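Local structure of beta-ketothiolase BktB (4NZS) at residues Arg17-Thr22 with Asp220-Val225; Asn61-Glu66 with Ser126-Leu131; Val165-Val170 with Phe326-Cys331; Leu186-Arg191 with Gly350-His355. The protein catalyses the condensation of acetyl-CoA with propionyl-CoA to beta-ketovaleryl-CoA, and of two acetyl-CoA molecules to acetoacetyl-CoA, for the synthesis of a polyhydroxyalkanoate copolymer. All coordinates share one frame; numbering follows the deposited sequence.

Interaction 1: Arg17-Thr22 with Asp220-Val225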
loop_
_atom_site.group_PDB
_atom_site.type_symbol
_atom_site.label_atom_id
_atom_site.label_comp_id
_atom_site.label_asym_id
_atom_site.label_seq_id
_atom_site.Cartn_x
_atom_site.Cartn_y
_atom_site.Cartn_z
ATOM N N ARG A 17 -30.392 -13.955 -11.948
ATOM C CA ARG A 17 -29.251 -13.766 -11.063
ATOM C C ARG A 17 -28.074 -14.729 -11.275
ATOM O O ARG A 17 -28.262 -15.814 -11.684
ATOM C CB ARG A 17 -29.725 -13.929 -9.627
ATOM C CG ARG A 17 -30.183 -15.320 -9.242
ATOM C CD ARG A 17 -30.311 -15.339 -7.716
ATOM N NE ARG A 17 -30.706 -16.596 -7.101
ATOM C CZ ARG A 17 -29.869 -17.551 -6.723
ATOM N NH1 ARG A 17 -28.575 -17.458 -6.953
ATOM N NH2 ARG A 17 -30.337 -18.642 -6.154
ATOM N N THR A 18 -26.851 -14.309 -10.994
ATOM C CA THR A 18 -25.779 -15.285 -10.775
ATOM C C THR A 18 -26.195 -16.112 -9.599
ATOM O O THR A 18 -27.104 -15.729 -8.870
ATOM C CB THR A 18 -24.404 -14.647 -10.441
ATOM O OG1 THR A 18 -24.432 -14.017 -9.155
ATOM C CG2 THR A 18 -24.034 -13.605 -11.539
ATOM N N ALA A 19 -25.559 -17.262 -9.482
ATOM C CA ALA A 19 -25.496 -18.019 -8.235
ATOM C C ALA A 19 -24.623 -17.254 -7.267
ATOM O O ALA A 19 -23.860 -16.399 -7.703
ATOM C CB ALA A 19 -24.862 -19.387 -8.509
ATOM N N ILE A 20 -24.625 -17.628 -5.988
ATOM C CA ILE A 20 -23.923 -16.866 -4.972
ATOM C C ILE A 20 -22.626 -17.535 -4.605
ATOM O O ILE A 20 -22.632 -18.738 -4.299
ATOM C CB ILE A 20 -24.763 -16.728 -3.711
ATOM C CG1 ILE A 20 -26.073 -16.033 -4.065
ATOM C CG2 ILE A 20 -23.992 -15.937 -2.655
ATOM C CD1 ILE A 20 -27.219 -16.226 -3.070
ATOM N N GLY A 21 -21.539 -16.745 -4.591
ATOM C CA GLY A 21 -20.236 -17.205 -4.172
ATOM C C GLY A 21 -19.932 -17.018 -2.679
ATOM O O GLY A 21 -20.467 -16.099 -2.027
ATOM N N THR A 22 -19.035 -17.873 -2.141
ATOM C CA THR A 22 -18.518 -17.660 -0.790
ATOM C C THR A 22 -17.373 -16.646 -0.855
ATOM O O THR A 22 -16.712 -16.454 -1.901
ATOM C CB THR A 22 -18.042 -18.955 -0.062
ATOM O OG1 THR A 22 -16.875 -19.509 -0.694
ATOM C CG2 THR A 22 -19.090 -20.010 -0.050
ATOM N N ASP A 220 -22.698 -22.216 -11.351
ATOM C CA ASP A 220 -24.149 -22.145 -11.365
ATOM C C ASP A 220 -24.856 -22.484 -10.058
ATOM O O ASP A 220 -26.052 -22.310 -9.958
ATOM C CB ASP A 220 -24.675 -23.087 -12.433
ATOM C CG ASP A 220 -24.241 -24.516 -12.202
ATOM O OD1 ASP A 220 -23.600 -24.784 -11.176
ATOM O OD2 ASP A 220 -24.535 -25.373 -13.046
ATOM N N THR A 221 -24.142 -23.005 -9.077
ATOM C CA THR A 221 -24.801 -23.545 -7.909
ATOM C C THR A 221 -24.406 -22.786 -6.667
ATOM O O THR A 221 -23.232 -22.678 -6.377
ATOM C CB THR A 221 -24.474 -25.031 -7.761
ATOM O OG1 THR A 221 -25.391 -25.637 -6.856
ATOM C CG2 THR A 221 -23.055 -25.226 -7.265
ATOM N N ASP A 222 -25.378 -22.300 -5.909
ATOM C CA ASP A 222 -25.043 -21.465 -4.778
ATOM C C ASP A 222 -24.266 -22.324 -3.817
ATOM O O ASP A 222 -24.780 -23.281 -3.303
ATOM C CB ASP A 222 -26.310 -20.985 -4.098
ATOM C CG ASP A 222 -27.214 -20.220 -5.026
ATOM O OD1 ASP A 222 -26.800 -19.192 -5.571
ATOM O OD2 ASP A 222 -28.357 -20.635 -5.207
ATOM N N GLU A 223 -23.035 -21.910 -3.546
ATOM C CA GLU A 223 -22.055 -22.715 -2.830
ATOM C C GLU A 223 -21.949 -22.529 -1.320
ATOM O O GLU A 223 -21.258 -23.284 -0.670
ATOM C CB GLU A 223 -20.673 -22.533 -3.462
ATOM C CG GLU A 223 -20.296 -21.094 -3.771
ATOM C CD GLU A 223 -18.858 -20.937 -4.233
ATOM O OE1 GLU A 223 -18.268 -21.908 -4.727
ATOM O OE2 GLU A 223 -18.315 -19.834 -4.101
ATOM N N HIS A 224 -22.587 -21.498 -0.787
ATOM C CA HIS A 224 -22.617 -21.247 0.655
ATOM C C HIS A 224 -23.396 -22.245 1.527
ATOM O O HIS A 224 -22.977 -22.600 2.611
ATOM C CB HIS A 224 -23.099 -19.831 0.922
ATOM C CG HIS A 224 -22.641 -19.288 2.232
ATOM N ND1 HIS A 224 -21.381 -18.779 2.418
ATOM C CD2 HIS A 224 -23.266 -19.197 3.425
ATOM C CE1 HIS A 224 -21.251 -18.387 3.669
ATOM N NE2 HIS A 224 -22.380 -18.632 4.302
ATOM N N VAL A 225 -24.556 -22.643 1.027
ATOM C CA VAL A 225 -25.372 -23.739 1.520
ATOM C C VAL A 225 -24.632 -25.047 1.836
ATOM O O VAL A 225 -23.649 -25.411 1.174
ATOM C CB VAL A 225 -26.460 -24.035 0.469
ATOM C CG1 VAL A 225 -25.848 -24.223 -0.908
ATOM C CG2 VAL A 225 -27.306 -25.241 0.845
#

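Interaction 2: Asn61-Glu66 with Ser126-Leu131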
loop_
_atom_site.group_PDB
_atom_site.type_symbol
_atom_site.label_atom_id
_atom_site.label_comp_id
_atom_site.label_asym_id
_atom_site.label_seq_id
_atom_site.Cartn_x
_atom_site.Cartn_y
_atom_site.Cartn_z
ATOM N N ASN A 61 -25.124 -1.305 -5.070
ATOM C CA ASN A 61 -23.816 -1.794 -4.728
ATOM C C ASN A 61 -23.378 -1.023 -3.531
ATOM O O ASN A 61 -23.777 0.152 -3.395
ATOM C CB ASN A 61 -22.863 -1.500 -5.874
ATOM C CG ASN A 61 -21.439 -1.714 -5.485
ATOM O OD1 ASN A 61 -20.992 -2.850 -5.365
ATOM N ND2 ASN A 61 -20.749 -0.655 -5.197
ATOM N N VAL A 62 -22.516 -1.604 -2.704
ATOM C CA VAL A 62 -22.010 -0.783 -1.588
ATOM C C VAL A 62 -20.538 -0.466 -1.549
ATOM O O VAL A 62 -20.107 0.663 -1.242
ATOM C CB VAL A 62 -22.374 -1.389 -0.232
ATOM C CG1 VAL A 62 -22.063 -0.377 0.853
ATOM C CG2 VAL A 62 -23.846 -1.739 -0.203
ATOM N N ILE A 63 -19.770 -1.502 -1.785
ATOM C CA ILE A 63 -18.371 -1.463 -1.630
ATOM C C ILE A 63 -17.760 -1.342 -3.025
ATOM O O ILE A 63 -17.984 -2.187 -3.874
ATOM C CB ILE A 63 -17.880 -2.790 -1.051
ATOM C CG1 ILE A 63 -18.437 -3.055 0.351
ATOM C CG2 ILE A 63 -16.369 -2.762 -0.976
ATOM C CD1 ILE A 63 -18.117 -4.472 0.873
ATOM N N GLN A 64 -16.942 -0.319 -3.218
ATOM C CA GLN A 64 -16.198 -0.114 -4.426
ATOM C C GLN A 64 -14.922 -0.978 -4.387
ATOM O O GLN A 64 -14.104 -0.917 -3.476
ATOM C CB GLN A 64 -15.905 1.349 -4.569
ATOM C CG GLN A 64 -17.180 2.117 -4.451
ATOM C CD GLN A 64 -17.049 3.580 -4.771
ATOM O OE1 GLN A 64 -18.064 4.274 -4.888
ATOM N NE2 GLN A 64 -15.816 4.069 -4.898
ATOM N N THR A 65 -14.885 -1.879 -5.353
ATOM C CA THR A 65 -13.796 -2.715 -5.670
ATOM C C THR A 65 -12.775 -1.980 -6.493
ATOM O O THR A 65 -11.606 -2.306 -6.441
ATOM C CB THR A 65 -14.300 -3.881 -6.508
ATOM O OG1 THR A 65 -15.191 -4.649 -5.696
ATOM C CG2 THR A 65 -13.185 -4.774 -6.897
ATOM N N GLU A 66 -13.194 -0.968 -7.237
ATOM C CA GLU A 66 -12.305 -0.363 -8.184
ATOM C C GLU A 66 -13.015 0.784 -8.779
ATOM O O GLU A 66 -14.147 0.997 -8.446
ATOM C CB GLU A 66 -11.908 -1.385 -9.244
ATOM C CG GLU A 66 -13.082 -2.050 -9.934
ATOM C CD GLU A 66 -12.720 -2.568 -11.325
ATOM O OE1 GLU A 66 -11.781 -2.065 -11.953
ATOM O OE2 GLU A 66 -13.346 -3.495 -11.786
ATOM N N SER A 126 -15.494 -10.587 -1.973
ATOM C CA SER A 126 -14.134 -11.123 -1.990
ATOM C C SER A 126 -13.173 -10.100 -2.501
ATOM O O SER A 126 -12.011 -10.093 -2.109
ATOM C CB SER A 126 -14.012 -12.375 -2.873
ATOM O OG SER A 126 -15.006 -13.358 -2.601
ATOM N N ARG A 127 -13.616 -9.242 -3.394
ATOM C CA ARG A 127 -12.750 -8.213 -3.921
ATOM C C ARG A 127 -12.871 -6.879 -3.160
ATOM O O ARG A 127 -12.464 -5.814 -3.672
ATOM C CB ARG A 127 -13.031 -7.990 -5.465
ATOM C CG ARG A 127 -12.936 -9.242 -6.308
ATOM C CD ARG A 127 -13.391 -9.065 -7.789
ATOM N NE ARG A 127 -12.437 -8.320 -8.616
ATOM C CZ ARG A 127 -11.302 -8.812 -9.087
ATOM N NH1 ARG A 127 -10.958 -10.045 -8.807
ATOM N NH2 ARG A 127 -10.485 -8.063 -9.817
ATOM N N ALA A 128 -13.348 -6.892 -1.918
ATOM C CA ALA A 128 -13.490 -5.589 -1.305
ATOM C C ALA A 128 -12.071 -5.276 -1.082
ATOM O O ALA A 128 -11.317 -6.172 -0.820
ATOM C CB ALA A 128 -14.280 -5.616 0.019
ATOM N N PRO A 129 -11.705 -3.996 -1.131
ATOM C CA PRO A 129 -10.375 -3.543 -0.887
ATOM C C PRO A 129 -9.993 -3.146 0.521
ATOM O O PRO A 129 -10.850 -3.010 1.403
ATOM C CB PRO A 129 -10.374 -2.231 -1.659
ATOM C CG PRO A 129 -11.724 -1.677 -1.400
ATOM C CD PRO A 129 -12.575 -2.894 -1.574
ATOM N N TYR A 130 -8.706 -2.850 0.660
ATOM C CA TYR A 130 -8.178 -2.040 1.712
ATOM C C TYR A 130 -7.840 -0.625 1.218
ATOM O O TYR A 130 -7.242 -0.474 0.141
ATOM C CB TYR A 130 -6.910 -2.686 2.171
ATOM C CG TYR A 130 -7.183 -3.960 2.896
ATOM C CD1 TYR A 130 -7.449 -5.154 2.230
ATOM C CD2 TYR A 130 -7.224 -3.960 4.256
ATOM C CE1 TYR A 130 -7.682 -6.308 2.954
ATOM C CE2 TYR A 130 -7.481 -5.096 4.963
ATOM C CZ TYR A 130 -7.719 -6.247 4.344
ATOM O OH TYR A 130 -7.986 -7.306 5.154
ATOM N N LEU A 131 -8.229 0.408 1.975
ATOM C CA LEU A 131 -7.851 1.789 1.655
ATOM C C LEU A 131 -6.610 2.073 2.411
ATOM O O LEU A 131 -6.425 1.507 3.469
ATOM C CB LEU A 131 -8.826 2.845 2.179
ATOM C CG LEU A 131 -10.327 2.670 2.159
ATOM C CD1 LEU A 131 -10.946 3.876 2.869
ATOM C CD2 LEU A 131 -10.757 2.580 0.716
#

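Interaction 3: Val165-Val170 with Phe326-Cys331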
loop_
_atom_site.group_PDB
_atom_site.type_symbol
_atom_site.label_atom_id
_atom_site.label_comp_id
_atom_site.label_asym_id
_atom_site.label_seq_id
_atom_site.Cartn_x
_atom_site.Cartn_y
_atom_site.Cartn_z
ATOM N N VAL A 165 -23.244 -7.093 16.510
ATOM C CA VAL A 165 -23.484 -6.500 17.806
ATOM C C VAL A 165 -24.922 -6.008 17.865
ATOM O O VAL A 165 -25.624 -6.275 18.836
ATOM C CB VAL A 165 -22.505 -5.368 18.128
ATOM C CG1 VAL A 165 -22.880 -4.742 19.462
ATOM C CG2 VAL A 165 -21.076 -5.892 18.155
ATOM N N THR A 166 -25.386 -5.334 16.812
ATOM C CA THR A 166 -26.784 -4.929 16.777
ATOM C C THR A 166 -27.696 -6.145 16.787
ATOM O O THR A 166 -28.880 -6.038 17.119
ATOM C CB THR A 166 -27.160 -3.993 15.591
ATOM O OG1 THR A 166 -27.282 -4.723 14.373
ATOM C CG2 THR A 166 -26.178 -2.915 15.435
ATOM N N ALA A 167 -27.178 -7.300 16.398
ATOM C CA ALA A 167 -28.025 -8.491 16.381
ATOM C C ALA A 167 -28.404 -8.897 17.813
ATOM O O ALA A 167 -29.586 -8.924 18.159
ATOM C CB ALA A 167 -27.337 -9.624 15.661
ATOM N N GLU A 168 -27.388 -9.146 18.641
ATOM C CA GLU A 168 -27.575 -9.377 20.072
ATOM C C GLU A 168 -28.678 -8.473 20.590
ATOM O O GLU A 168 -29.606 -8.928 21.257
ATOM C CB GLU A 168 -26.276 -9.142 20.852
ATOM C CG GLU A 168 -25.080 -9.977 20.399
ATOM C CD GLU A 168 -25.302 -11.467 20.526
ATOM O OE1 GLU A 168 -26.472 -11.852 20.528
ATOM O OE2 GLU A 168 -24.329 -12.262 20.619
ATOM N N ASN A 169 -28.614 -7.200 20.230
ATOM C CA ASN A 169 -29.589 -6.225 20.741
ATOM C C ASN A 169 -31.050 -6.581 20.453
ATOM O O ASN A 169 -31.921 -6.441 21.312
ATOM C CB ASN A 169 -29.284 -4.820 20.214
ATOM C CG ASN A 169 -28.068 -4.209 20.858
ATOM O OD1 ASN A 169 -27.426 -4.823 21.718
ATOM N ND2 ASN A 169 -27.718 -2.990 20.423
ATOM N N VAL A 170 -31.307 -7.037 19.240
ATOM C CA VAL A 170 -32.658 -7.289 18.804
ATOM C C VAL A 170 -33.040 -8.649 19.307
ATOM O O VAL A 170 -34.211 -8.910 19.588
ATOM C CB VAL A 170 -32.774 -7.183 17.270
ATOM C CG1 VAL A 170 -34.075 -7.768 16.743
ATOM C CG2 VAL A 170 -32.702 -5.730 16.868
ATOM N N PHE A 326 -29.195 -11.975 9.968
ATOM C CA PHE A 326 -28.919 -12.856 11.131
ATOM C C PHE A 326 -30.215 -13.506 11.606
ATOM O O PHE A 326 -31.276 -12.850 11.628
ATOM C CB PHE A 326 -28.339 -12.057 12.306
ATOM C CG PHE A 326 -27.159 -11.159 11.949
ATOM C CD1 PHE A 326 -27.345 -9.939 11.319
ATOM C CD2 PHE A 326 -25.871 -11.514 12.271
ATOM C CE1 PHE A 326 -26.270 -9.114 11.017
ATOM C CE2 PHE A 326 -24.799 -10.696 11.973
ATOM C CZ PHE A 326 -24.997 -9.499 11.353
ATOM N N ALA A 327 -30.155 -14.774 12.016
ATOM C CA ALA A 327 -31.373 -15.421 12.579
ATOM C C ALA A 327 -31.933 -14.573 13.716
ATOM O O ALA A 327 -33.105 -14.240 13.720
ATOM C CB ALA A 327 -31.100 -16.840 13.035
ATOM N N ALA A 328 -31.062 -14.171 14.630
ATOM C CA ALA A 328 -31.378 -13.167 15.649
ATOM C C ALA A 328 -32.328 -12.042 15.194
ATOM O O ALA A 328 -33.197 -11.634 15.953
ATOM C CB ALA A 328 -30.088 -12.564 16.168
ATOM N N GLN A 329 -32.159 -11.533 13.974
ATOM C CA GLN A 329 -33.100 -10.514 13.418
ATOM C C GLN A 329 -34.189 -11.113 12.560
ATOM O O GLN A 329 -35.300 -10.555 12.501
ATOM C CB GLN A 329 -32.393 -9.416 12.593
ATOM C CG GLN A 329 -31.649 -9.876 11.348
ATOM C CD GLN A 329 -32.453 -9.821 10.057
ATOM O OE1 GLN A 329 -33.202 -8.877 9.789
ATOM N NE2 GLN A 329 -32.285 -10.831 9.242
ATOM N N ALA A 330 -33.883 -12.208 11.860
ATOM C CA ALA A 330 -34.903 -12.829 10.979
ATOM C C ALA A 330 -36.031 -13.373 11.855
ATOM O O ALA A 330 -37.189 -13.039 11.618
ATOM C CB ALA A 330 -34.319 -13.923 10.083
ATOM N N CYS A 331 -35.682 -14.161 12.884
ATOM C CA CYS A 331 -36.675 -14.656 13.840
ATOM C C CYS A 331 -37.499 -13.470 14.414
ATOM O O CYS A 331 -38.739 -13.458 14.348
ATOM C CB CYS A 331 -36.013 -15.448 14.950
ATOM S SG CYS A 331 -35.445 -17.102 14.498
#

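Interaction 4: Leu186-Arg191 with Gly350-His355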
loop_
_atom_site.group_PDB
_atom_site.type_symbol
_atom_site.label_atom_id
_atom_site.label_comp_id
_atom_site.label_asym_id
_atom_site.label_seq_id
_atom_site.Cartn_x
_atom_site.Cartn_y
_atom_site.Cartn_z
ATOM N N LEU A 186 -30.128 -24.004 10.799
ATOM C CA LEU A 186 -30.132 -25.373 10.331
ATOM C C LEU A 186 -31.252 -25.573 9.318
ATOM O O LEU A 186 -31.136 -26.352 8.352
ATOM C CB LEU A 186 -30.347 -26.292 11.519
ATOM C CG LEU A 186 -30.513 -27.718 11.061
ATOM C CD1 LEU A 186 -29.402 -28.071 10.072
ATOM C CD2 LEU A 186 -30.535 -28.659 12.267
ATOM N N GLU A 187 -32.351 -24.878 9.572
ATOM C CA GLU A 187 -33.469 -24.897 8.676
ATOM C C GLU A 187 -33.037 -24.316 7.363
ATOM O O GLU A 187 -33.037 -25.044 6.358
ATOM C CB GLU A 187 -34.641 -24.093 9.235
ATOM C CG GLU A 187 -35.718 -23.723 8.211
ATOM C CD GLU A 187 -36.589 -24.898 7.787
ATOM O OE1 GLU A 187 -36.268 -26.080 8.107
ATOM O OE2 GLU A 187 -37.615 -24.626 7.116
ATOM N N SER A 188 -32.672 -23.018 7.378
ATOM C CA SER A 188 -32.334 -22.263 6.130
ATOM C C SER A 188 -31.524 -23.159 5.222
ATOM O O SER A 188 -31.797 -23.275 4.010
ATOM C CB SER A 188 -31.534 -20.982 6.422
ATOM O OG SER A 188 -31.691 -20.003 5.373
ATOM N N HIS A 189 -30.541 -23.823 5.816
ATOM C CA HIS A 189 -29.773 -24.829 5.076
ATOM C C HIS A 189 -30.634 -25.928 4.499
ATOM O O HIS A 189 -30.632 -26.144 3.289
ATOM C CB HIS A 189 -28.648 -25.397 5.926
ATOM C CG HIS A 189 -27.512 -24.435 6.105
ATOM N ND1 HIS A 189 -27.364 -23.648 7.228
ATOM C CD2 HIS A 189 -26.492 -24.107 5.283
ATOM C CE1 HIS A 189 -26.283 -22.902 7.102
ATOM N NE2 HIS A 189 -25.740 -23.162 5.931
ATOM N N ARG A 190 -31.397 -26.609 5.343
ATOM C CA ARG A 190 -32.341 -27.565 4.768
ATOM C C ARG A 190 -33.087 -26.950 3.561
ATOM O O ARG A 190 -33.003 -27.470 2.455
ATOM C CB ARG A 190 -33.315 -28.116 5.808
ATOM C CG ARG A 190 -32.675 -29.078 6.810
ATOM C CD ARG A 190 -33.597 -30.237 7.201
ATOM N NE ARG A 190 -33.484 -31.368 6.270
ATOM C CZ ARG A 190 -33.968 -32.605 6.466
ATOM N NH1 ARG A 190 -33.782 -33.533 5.526
ATOM N NH2 ARG A 190 -34.631 -32.937 7.579
ATOM N N ARG A 191 -33.768 -25.836 3.760
ATOM C CA ARG A 191 -34.648 -25.350 2.725
ATOM C C ARG A 191 -33.840 -25.084 1.480
ATOM O O ARG A 191 -34.282 -25.375 0.386
ATOM C CB ARG A 191 -35.360 -24.076 3.162
ATOM C CG ARG A 191 -36.325 -24.249 4.316
ATOM C CD ARG A 191 -37.119 -22.976 4.537
ATOM N NE ARG A 191 -38.058 -23.052 5.648
ATOM C CZ ARG A 191 -38.766 -22.019 6.076
ATOM N NH1 ARG A 191 -38.632 -20.844 5.491
ATOM N NH2 ARG A 191 -39.606 -22.152 7.085
ATOM N N GLY A 350 -30.017 -15.614 3.560
ATOM C CA GLY A 350 -28.672 -15.108 3.625
ATOM C C GLY A 350 -27.791 -15.996 4.460
ATOM O O GLY A 350 -26.609 -16.084 4.198
ATOM N N ILE A 351 -28.348 -16.613 5.492
ATOM C CA ILE A 351 -27.591 -17.590 6.256
ATOM C C ILE A 351 -27.184 -18.790 5.396
ATOM O O ILE A 351 -26.085 -19.295 5.522
ATOM C CB ILE A 351 -28.370 -18.091 7.473
ATOM C CG1 ILE A 351 -28.677 -16.939 8.409
ATOM C CG2 ILE A 351 -27.577 -19.151 8.199
ATOM C CD1 ILE A 351 -29.989 -17.083 9.130
ATOM N N SER A 352 -28.085 -19.255 4.546
ATOM C CA SER A 352 -27.755 -20.388 3.703
ATOM C C SER A 352 -27.132 -20.071 2.349
ATOM O O SER A 352 -26.081 -20.601 2.069
ATOM C CB SER A 352 -28.952 -21.312 3.545
ATOM O OG SER A 352 -30.058 -20.599 3.079
ATOM N N LEU A 353 -27.701 -19.190 1.529
ATOM C CA LEU A 353 -27.065 -18.998 0.247
ATOM C C LEU A 353 -25.988 -17.921 0.250
ATOM O O LEU A 353 -24.998 -18.035 -0.442
ATOM C CB LEU A 353 -28.132 -18.709 -0.799
ATOM C CG LEU A 353 -29.225 -19.768 -0.785
ATOM C CD1 LEU A 353 -30.583 -19.183 -1.088
ATOM C CD2 LEU A 353 -28.887 -20.880 -1.748
ATOM N N GLY A 354 -26.205 -16.888 1.044
ATOM C CA GLY A 354 -25.242 -15.854 1.319
ATOM C C GLY A 354 -25.835 -14.453 1.330
ATOM O O GLY A 354 -27.025 -14.291 1.071
ATOM N N HIS A 355 -25.023 -13.449 1.656
ATOM C CA HIS A 355 -25.500 -12.092 1.756
ATOM C C HIS A 355 -24.535 -11.108 1.086
ATOM O O HIS A 355 -23.895 -10.298 1.751
ATOM C CB HIS A 355 -25.744 -11.739 3.218
ATOM C CG HIS A 355 -26.467 -10.447 3.394
ATOM N ND1 HIS A 355 -26.426 -9.713 4.563
ATOM C CD2 HIS A 355 -27.184 -9.709 2.514
ATOM C CE1 HIS A 355 -27.127 -8.602 4.408
ATOM N NE2 HIS A 355 -27.592 -8.573 3.171
#

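Interaction 1: Arg17-Thr22 with Asp220-Val225
Arg17 and Asp222 meet tip to tip in a salt bridge. The guanidinium gives one nitrogen to each carboxylate oxygen, end-on. NH1 of Arg17 lies 2.8 Å from OD1 of Asp222, and NH2 of Arg17 lies 3.0 Å from OD2 of Asp222. The two planes are 27° apart, and both oxygens are met on their syn side. The anti lone pair of OD1 of Asp222 takes a second donor, the backbone N of Ile20, at 2.7 Å. Three N-H groups thus hold one carboxylate and fix its rotation. NH1 of Arg17 also bonds to O of Thr18, which helps fix the guanidinium in place. This part, made by Arg17, Ile20 and Asp222, is buried and tight.

At its border the methyl of Ala19 packs on the backbone of the exposed Asp220, with CB of Ala19 3.5 Å from C of Asp220. Toward Thr22 the contact becomes looser and partly exposed. N of Glu223 reaches O of Ile20 at 3.3 Å, a long bond. OE2 of Glu223 accepts from N of Thr22 at 2.9 Å, on the anti side and 21° out of the carboxylate plane. The other oxygen, OE1, bonds to Ser26. At the far end CG2 of Thr22 lies 3.6 Å from ND1 of His224, at the edge of the imidazole.

The contact fastens the loop after strand 217-219 to the end of strand 10-22, a central strand of the mixed thiolase sheet. Phe201 makes a cation-pi contact with Arg17. Strand 257-267 lies alongside strand 10-22, and helix 357-375 packs against Arg17 and Ile20.

Interaction 2: Asn61-Glu66 with Ser126-Leu131
Ile63 and Thr65 make the side-chain packing with Arg127, Ala128 and Pro129. CG2 of Ile63 is anti to its backbone N (CG1 at chi1 -63°), and this methyl touches two residues of the other segment. It lies 3.7 Å from CB of Ala128 and 3.8 Å from CD of Pro129. CD1 of Ile63 adds a second, longer approach to the Ala128 methyl. Thr65 brings its methyl nearer than its hydroxyl to CB of Arg127. CG2 of Thr65 is 3.5 Å from CB of Arg127, against 4.0 Å for OG1 of Thr65, so the methyl meets the root of that side chain.

Thiolases have two similar halves, each with a central sheet, and a loop domain that extends from the N-terminal half. Here segment 126-131 leads from strand 116-124 into the loop domain. Segment 61-66 is the loop between strand 57-60 and helix 67-70. Tyr130 and Leu131 form an antiparallel pairing with a strand of the second subunit, so the small sheet runs across the interface.

Backbone atoms meet side chains at two places. O of Gln64 lies against the Pro129 ring, 3.1 Å from CD and 3.2 Å from CG of Pro129. O of Arg127 lies 3.5 Å from CG2 of Thr65.

No hydrogen bond crosses between the segments. Several polar groups have partners outside the two segments. NH1 of Arg127 bonds to the carbonyl of Lys28, and the carboxylate of Glu123 accepts from N of Val62 and N of Ile63.

Interaction 3: Val165-Val170 with Phe326-Cys331
Ala167 sets its methyl over one face of the Phe326 ring. CB of Ala167 stands 4.3 Å from the ring centroid and 20° off the ring normal, a CH-pi contact. It is offset toward the rim, on the side of CG of Phe326, which is 4.0 Å from CB of Ala167. Phe326 holds CG anti to its carbonyl carbon (chi1 -50°), which places the ring against helix 163-173. The same methyl also meets Ala328, with the two CB atoms of Ala167 and Ala328 4.1 Å apart. One small side chain therefore touches both the ring and the first turn of the second helix.

Val170 comes one turn later. Its CG1 lies 4.0 Å from O of Ala328 and passes close to the backbone of Gln329. No hydrogen bond links the segments, and the contact is buried apolar packing.

Phe326 is the N-cap residue of helix 327-336. Its O accepts from N of Gln329 and from N of Ala330, which fastens the backbone of Phe326 to the first turn. The small alanines let the axes of the short helical segments approach to 8.4 Å, at 39° between their directions.

The contact joins the N-terminal and C-terminal thiolase regions. The side chains of Gln329 and Cys385, a predicted catalytic proton acceptor, are about 3 Å apart. Helix 178-197 packs on Ala327, Ala328 and Cys331, while Val170 meets the loop at Ala294.

Interaction 4: Leu186-Arg191 with Gly350-His355
OG of Ser188 faces Ser352 across the contact and is hydrogen-bonded to OE1 of Glu324, with a weak second bond to N of Ser349. The same Glu324 oxygen accepts from N of Ile351. OG of Ser188 and OG of Ser352 lie 2.9 Å apart. OG of Ser352 is bonded to N of Ser349. Ser188 holds its OG anti to the backbone N (chi1 -156°), and this carries it out from the helix toward the loop. The two serines are buried, and the Glu324 carboxylate links the helix side chain to the loop backbone.

His189 packs beside them. CB of Ser352 sits over one face of the imidazole, 4.3 Å from the centroid of the His189 ring and 17° off the normal, a CH-pi contact. It is offset toward the rim. CE1 of His189 lies 4.1 Å from CG2 of Ile351, whose side chain crosses that of His189 at about a right angle. ND1 of His189 bonds back to the carbonyl of Ala185, one turn earlier, and this fixes the turn of the ring.

The touching residues of the loop lie in 350-353, which have helical backbone angles without regular helical bonds. They come a few residues before His355, a predicted proton acceptor of the active site.

Helix 178-197 supplies one wall, with Ala185 against Ile351 and Ala192 against Ser352 and Leu353. Helix 357-375 follows the loop and touches Leu353 and His355.

Overall arrangement
From the N terminus, strand 10-22 opens interaction 1, which closes only at the loop 220-225. Interaction 2 is nested inside that span and ties the loop after strand 57-60 to the start of the loop domain at the subunit interface. Interactions 3 and 4 open within the same span, on the successive helices 163-173 and 178-197, and close in the C-terminal region. They therefore cross interaction 1, and each other. Both join the two thiolase regions. Interactions 1 and 4 pack together through Ser352 and Leu353, near His355. Interaction 4 also touches interaction 3, whereas interaction 2 touches only interaction 1, where Thr22 meets Ser126.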